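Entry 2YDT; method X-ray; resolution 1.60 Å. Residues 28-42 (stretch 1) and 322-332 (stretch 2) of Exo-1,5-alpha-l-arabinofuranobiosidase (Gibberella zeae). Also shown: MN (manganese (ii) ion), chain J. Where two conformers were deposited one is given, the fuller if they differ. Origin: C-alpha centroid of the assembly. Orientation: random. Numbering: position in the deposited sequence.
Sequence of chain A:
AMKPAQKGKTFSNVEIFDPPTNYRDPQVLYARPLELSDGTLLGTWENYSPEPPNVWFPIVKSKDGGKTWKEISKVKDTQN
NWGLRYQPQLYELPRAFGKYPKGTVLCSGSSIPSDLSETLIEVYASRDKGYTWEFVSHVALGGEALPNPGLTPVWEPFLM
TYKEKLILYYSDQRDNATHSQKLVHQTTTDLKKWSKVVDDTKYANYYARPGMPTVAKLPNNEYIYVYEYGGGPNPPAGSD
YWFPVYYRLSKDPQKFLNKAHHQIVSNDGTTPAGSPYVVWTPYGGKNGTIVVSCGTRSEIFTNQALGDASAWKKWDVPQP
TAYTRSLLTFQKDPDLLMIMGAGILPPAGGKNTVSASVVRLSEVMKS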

# COMPACT_ATOMS: atom_id res chain seq x y z
N VAL A 28 3.98 -7.07 -14.21
CA VAL A 28 3.94 -5.94 -13.30
C VAL A 28 2.83 -6.24 -12.30
O VAL A 28 1.92 -7.03 -12.59
N LEU A 29 2.90 -5.61 -11.12
CA LEU A 29 1.88 -5.76 -10.08
C LEU A 29 2.21 -4.69 -9.04
O LEU A 29 3.35 -4.21 -8.95
N TYR A 30 1.22 -4.31 -8.21
CA TYR A 30 1.54 -3.57 -6.96
C TYR A 30 2.02 -2.16 -7.22
O TYR A 30 3.14 -1.78 -6.85
N ALA A 31 1.17 -1.34 -7.82
CA ALA A 31 1.50 0.05 -8.14
C ALA A 31 1.38 0.94 -6.91
O ALA A 31 0.44 0.80 -6.13
N ARG A 32 2.32 1.88 -6.81
CA ARG A 32 2.33 2.87 -5.72
C ARG A 32 2.74 4.24 -6.21
O ARG A 32 3.79 4.36 -6.89
N PRO A 33 1.97 5.29 -5.82
CA PRO A 33 2.31 6.68 -6.18
C PRO A 33 2.76 7.50 -4.99
O PRO A 33 2.53 7.13 -3.84
N LEU A 34 3.42 8.60 -5.30
CA LEU A 34 3.84 9.57 -4.25
C LEU A 34 3.85 10.98 -4.79
O LEU A 34 4.40 11.23 -5.87
N GLU A 35 3.28 11.92 -4.02
CA GLU A 35 3.41 13.36 -4.36
C GLU A 35 4.48 13.99 -3.48
O GLU A 35 4.36 13.94 -2.25
N LEU A 36 5.49 14.60 -4.09
CA LEU A 36 6.51 15.33 -3.35
C LEU A 36 6.04 16.73 -3.00
O LEU A 36 5.04 17.21 -3.55
N SER A 37 6.76 17.39 -2.09
CA SER A 37 6.35 18.71 -1.63
C SER A 37 6.40 19.76 -2.72
O SER A 37 5.68 20.77 -2.62
N ASP A 38 7.17 19.52 -3.77
CA ASP A 38 7.23 20.42 -4.96
C ASP A 38 6.20 20.12 -6.05
O ASP A 38 6.19 20.78 -7.09
N GLY A 39 5.33 19.14 -5.82
CA GLY A 39 4.28 18.80 -6.74
C GLY A 39 4.63 17.72 -7.76
O GLY A 39 3.73 17.24 -8.45
N THR A 40 5.90 17.31 -7.82
CA THR A 40 6.34 16.17 -8.61
C THR A 40 5.62 14.90 -8.12
O THR A 40 5.37 14.76 -6.91
N LEU A 41 5.28 13.99 -9.06
CA LEU A 41 4.80 12.65 -8.67
C LEU A 41 5.85 11.62 -9.02
O LEU A 41 6.53 11.72 -10.08
N LEU A 42 6.02 10.65 -8.12
CA LEU A 42 6.81 9.47 -8.39
C LEU A 42 5.90 8.26 -8.33
O LEU A 42 4.84 8.30 -7.72
N ALA A 322 -7.87 -3.62 -9.90
CA ALA A 322 -6.50 -4.12 -9.83
C ALA A 322 -6.18 -4.57 -8.41
O ALA A 322 -6.68 -4.01 -7.42
N TYR A 323 -5.29 -5.56 -8.30
CA TYR A 323 -4.73 -5.96 -7.02
C TYR A 323 -4.01 -4.81 -6.37
O TYR A 323 -3.18 -4.12 -7.00
N THR A 324 -4.36 -4.58 -5.10
CA THR A 324 -3.82 -3.48 -4.29
C THR A 324 -3.77 -2.14 -5.07
O THR A 324 -2.84 -1.34 -4.97
N ARG A 325 -4.85 -1.86 -5.78
CA ARG A 325 -5.01 -0.58 -6.45
C ARG A 325 -4.85 0.53 -5.41
O ARG A 325 -5.44 0.42 -4.32
N SER A 326 -4.06 1.54 -5.73
CA SER A 326 -3.67 2.55 -4.76
C SER A 326 -4.26 3.90 -5.07
O SER A 326 -4.80 4.14 -6.17
N LEU A 327 -4.17 4.79 -4.08
CA LEU A 327 -4.79 6.12 -4.15
C LEU A 327 -3.84 7.21 -3.69
O LEU A 327 -2.94 6.99 -2.87
N LEU A 328 -4.04 8.40 -4.24
CA LEU A 328 -3.26 9.56 -3.89
C LEU A 328 -4.16 10.80 -3.93
O LEU A 328 -4.93 10.98 -4.88
N THR A 329 -4.06 11.62 -2.90
CA THR A 329 -4.76 12.92 -2.88
C THR A 329 -3.75 14.05 -3.12
O THR A 329 -2.60 13.95 -2.70
N PHE A 330 -4.12 15.12 -3.83
CA PHE A 330 -3.20 16.18 -4.21
C PHE A 330 -3.25 17.34 -3.24
O PHE A 330 -4.35 17.82 -2.93
N GLN A 331 -2.08 17.75 -2.80
CA GLN A 331 -1.95 18.76 -1.72
C GLN A 331 -2.67 20.06 -2.11
O GLN A 331 -3.38 20.64 -1.29
N LYS A 332 -2.52 20.48 -3.35
CA LYS A 332 -3.02 21.78 -3.80
C LYS A 332 -4.44 21.76 -4.25
O LYS A 332 -5.03 22.82 -4.48

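Strands 28-35 and 326-330 run nearly parallel, 9° apart, with axes 6.7 Å apart at closest approach. No backbone-to-backbone hydrogen bond links them, so side chains and bridging waters do the joining.

At the first end, Leu29 (t, p) and Tyr323 (t) meet through Leu29 CD2 and Tyr323 CD2 at 3.7 Å. Tyr30 has chi1 at -147°, between wells; its ring lies beside Thr324, whose t rotamer sets CG2 over one ring face, 3.7 Å from the centroid. Two waters fill the gap that the backbones leave here: water 1 accepts from Tyr30 N (3.1 Å) and water 2 from Ala31 N (3.0 Å), both close to Tyr323 O, at 2.7 and 2.9 Å.

Arg32 starts in the wrong direction, its CA-to-CB bond pointing away. Two successive m torsions, then t, bring the guanidinium back to the partner stretch. NH2 donates to Thr324 OG1 at 2.8 Å, near the guanidinium plane, and NH1 donates to Thr324 O at 3.0 Å while also holding Ala31 O of its own strand at 3.0 Å. The same carbonyl, Ala31 O, accepts from Ser326 OG at 2.8 Å, the p rotamer of Ser326 aiming its hydroxyl across the gap. Thr324 thus offers its methyl to Tyr30 and its hydroxyl to Arg32.

The middle is apolar. Pro33 and Leu328 both point toward the other strand, and Pro33 CB lies 3.7 Å from Leu328 CD1. Leu328 has chi1 t but chi2 at 146°, off its wells; CD1 reaches the backbone of the first strand, 3.5 Å from Glu35 N, and lies 4.3 Å from Leu41 CD2. Leu41 (m, t) also touches Phe330, CD1 to CE1 at 4.0 Å.

Beyond this, the contact turns polar. Glu35 is extended (t, t), which carries its carboxylate across to accept from Gln331 N at OE1, 2.9 Å; water 3 donates to OE2 (2.6 Å) and accepts from Lys332 N (2.9 Å). Gln331, p with chi2 at -148°, reaches back over the turn 36-39, where NE2 makes a weak hydrogen bond to Ser37 O at 3.3 Å. Its OE1 sits 3.2 Å from Leu36 O and 3.3 Å from Glu35 OE1, acceptors all, but it also binds manganese at 2.4 Å. Waters 4 and 5, both metal ligands at 2.2 Å, donate to Glu35 O (2.8 Å) and Glu35 OE1 (2.7 Å), tying the ion to the first stretch.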

# COMPACT_ATOMS: atom_id res chain seq x y z
CB VAL A 28 3.71 -4.63 -14.01
CG1 VAL A 28 4.90 -4.32 -14.96
CG2 VAL A 28 2.32 -4.60 -14.77
CB LEU A 29 1.97 -7.17 -9.45
CG LEU A 29 0.75 -7.63 -8.64
CD1 LEU A 29 -0.46 -7.94 -9.59
CD2 LEU A 29 1.08 -8.83 -7.74
CB TYR A 30 2.55 -4.38 -6.09
CG TYR A 30 2.36 -4.20 -4.59
CD1 TYR A 30 1.80 -5.23 -3.81
CD2 TYR A 30 2.77 -3.04 -3.95
CE1 TYR A 30 1.64 -5.11 -2.46
CE2 TYR A 30 2.61 -2.89 -2.58
CZ TYR A 30 2.06 -3.93 -1.83
OH TYR A 30 1.89 -3.80 -0.46
CB ALA A 31 0.56 0.59 -9.28
CB ARG A 32 3.27 2.41 -4.59
CG ARG A 32 2.74 1.22 -3.80
CD ARG A 32 1.56 1.56 -2.95
NE ARG A 32 1.12 0.49 -2.07
CZ ARG A 32 0.19 -0.41 -2.34
NH1 ARG A 32 -0.39 -0.48 -3.51
NH2 ARG A 32 -0.17 -1.25 -1.41
CB PRO A 33 0.97 7.24 -6.61
CG PRO A 33 0.02 6.63 -5.68
CD PRO A 33 0.59 5.24 -5.31
CB LEU A 34 5.25 9.20 -3.75
CG LEU A 34 5.90 10.15 -2.75
CD1 LEU A 34 5.14 10.09 -1.41
CD2 LEU A 34 7.42 9.87 -2.53
CB GLU A 35 2.09 14.10 -4.16
CG GLU A 35 2.14 15.55 -4.64
CD GLU A 35 0.82 16.32 -4.42
OE1 GLU A 35 0.32 16.26 -3.28
OE2 GLU A 35 0.34 16.96 -5.37
CB LEU A 36 7.79 15.39 -4.15
CG LEU A 36 8.38 14.07 -4.65
CD1 LEU A 36 9.75 14.36 -5.30
CD2 LEU A 36 8.47 13.06 -3.49
CB SER A 37 7.24 19.13 -0.46
OG SER A 37 8.55 19.30 -0.89
CB ASP A 38 8.65 20.48 -5.52
CG ASP A 38 9.11 19.20 -6.15
OD1 ASP A 38 8.31 18.23 -6.32
OD2 ASP A 38 10.34 19.17 -6.49
CB THR A 40 7.87 15.97 -8.44
OG1 THR A 40 8.54 17.01 -9.15
CG2 THR A 40 8.33 14.60 -9.01
CB LEU A 41 3.52 12.28 -9.41
CG LEU A 41 2.33 13.22 -9.26
CD1 LEU A 41 1.15 12.66 -10.04
CD2 LEU A 41 1.85 13.46 -7.83
CB LEU A 42 7.92 9.31 -7.34
CG LEU A 42 8.93 10.45 -7.24
CD1 LEU A 42 9.98 10.13 -6.13
CD2 LEU A 42 9.65 10.73 -8.61
CB ALA A 322 -5.49 -3.07 -10.31
CB TYR A 323 -3.78 -7.13 -7.24
CG TYR A 323 -3.16 -7.70 -5.98
CD1 TYR A 323 -3.92 -8.42 -5.05
CD2 TYR A 323 -1.78 -7.56 -5.73
CE1 TYR A 323 -3.35 -8.96 -3.90
CE2 TYR A 323 -1.21 -8.10 -4.58
CZ TYR A 323 -1.99 -8.82 -3.68
OH TYR A 323 -1.43 -9.38 -2.58
CB THR A 324 -2.47 -3.86 -3.57
OG1 THR A 324 -2.20 -2.90 -2.54
CG2 THR A 324 -1.26 -3.92 -4.55
CB ARG A 325 -6.37 -0.55 -7.18
CG ARG A 325 -6.50 0.56 -8.21
CD ARG A 325 -7.89 0.58 -8.87
NE ARG A 325 -8.93 0.85 -7.87
CZ ARG A 325 -10.19 1.09 -8.16
NH1 ARG A 325 -10.59 1.14 -9.42
NH2 ARG A 325 -11.08 1.25 -7.17
CB SER A 326 -2.15 2.65 -4.64
OG SER A 326 -1.53 2.83 -5.87
CB LEU A 327 -6.02 6.14 -3.23
CG LEU A 327 -7.12 5.12 -3.43
CD1 LEU A 327 -8.17 5.14 -2.23
CD2 LEU A 327 -7.85 5.35 -4.76
CB LEU A 328 -2.11 9.69 -4.89
CG LEU A 328 -1.19 10.87 -4.68
CD1 LEU A 328 0.24 10.52 -5.06
CD2 LEU A 328 -1.75 12.11 -5.46
CB THR A 329 -5.55 13.09 -1.55
OG1 THR A 329 -6.35 14.28 -1.64
CG2 THR A 329 -4.59 13.22 -0.36
CB PHE A 330 -3.55 16.72 -5.61
CG PHE A 330 -3.28 15.74 -6.75
CD1 PHE A 330 -2.12 15.84 -7.49
CD2 PHE A 330 -4.18 14.73 -7.07
CE1 PHE A 330 -1.85 14.94 -8.57
CE2 PHE A 330 -3.90 13.84 -8.11
CZ PHE A 330 -2.75 13.97 -8.87
CB GLN A 331 -0.44 18.99 -1.38
CG GLN A 331 0.44 19.58 -2.53
CD GLN A 331 1.97 19.16 -2.61
OE1 GLN A 331 2.49 18.31 -1.87
NE2 GLN A 331 2.67 19.80 -3.54
CB LYS A 332 -2.15 22.32 -4.93
CG LYS A 332 -0.69 22.37 -4.50
CD LYS A 332 -0.01 23.69 -4.73
CE LYS A 332 0.30 23.88 -6.21
NZ LYS A 332 1.34 24.95 -6.44
MN MN J . 2.76 17.21 0.23
O HOH W 1 -1.70 -4.48 -9.22
O HOH W 2 -1.81 -1.68 -7.74
O HOH W 3 -0.94 19.23 -5.37
O HOH W 4 4.50 16.00 -0.40
O HOH W 5 1.58 15.79 -0.93
O HOH W 6 2.70 16.35 1.88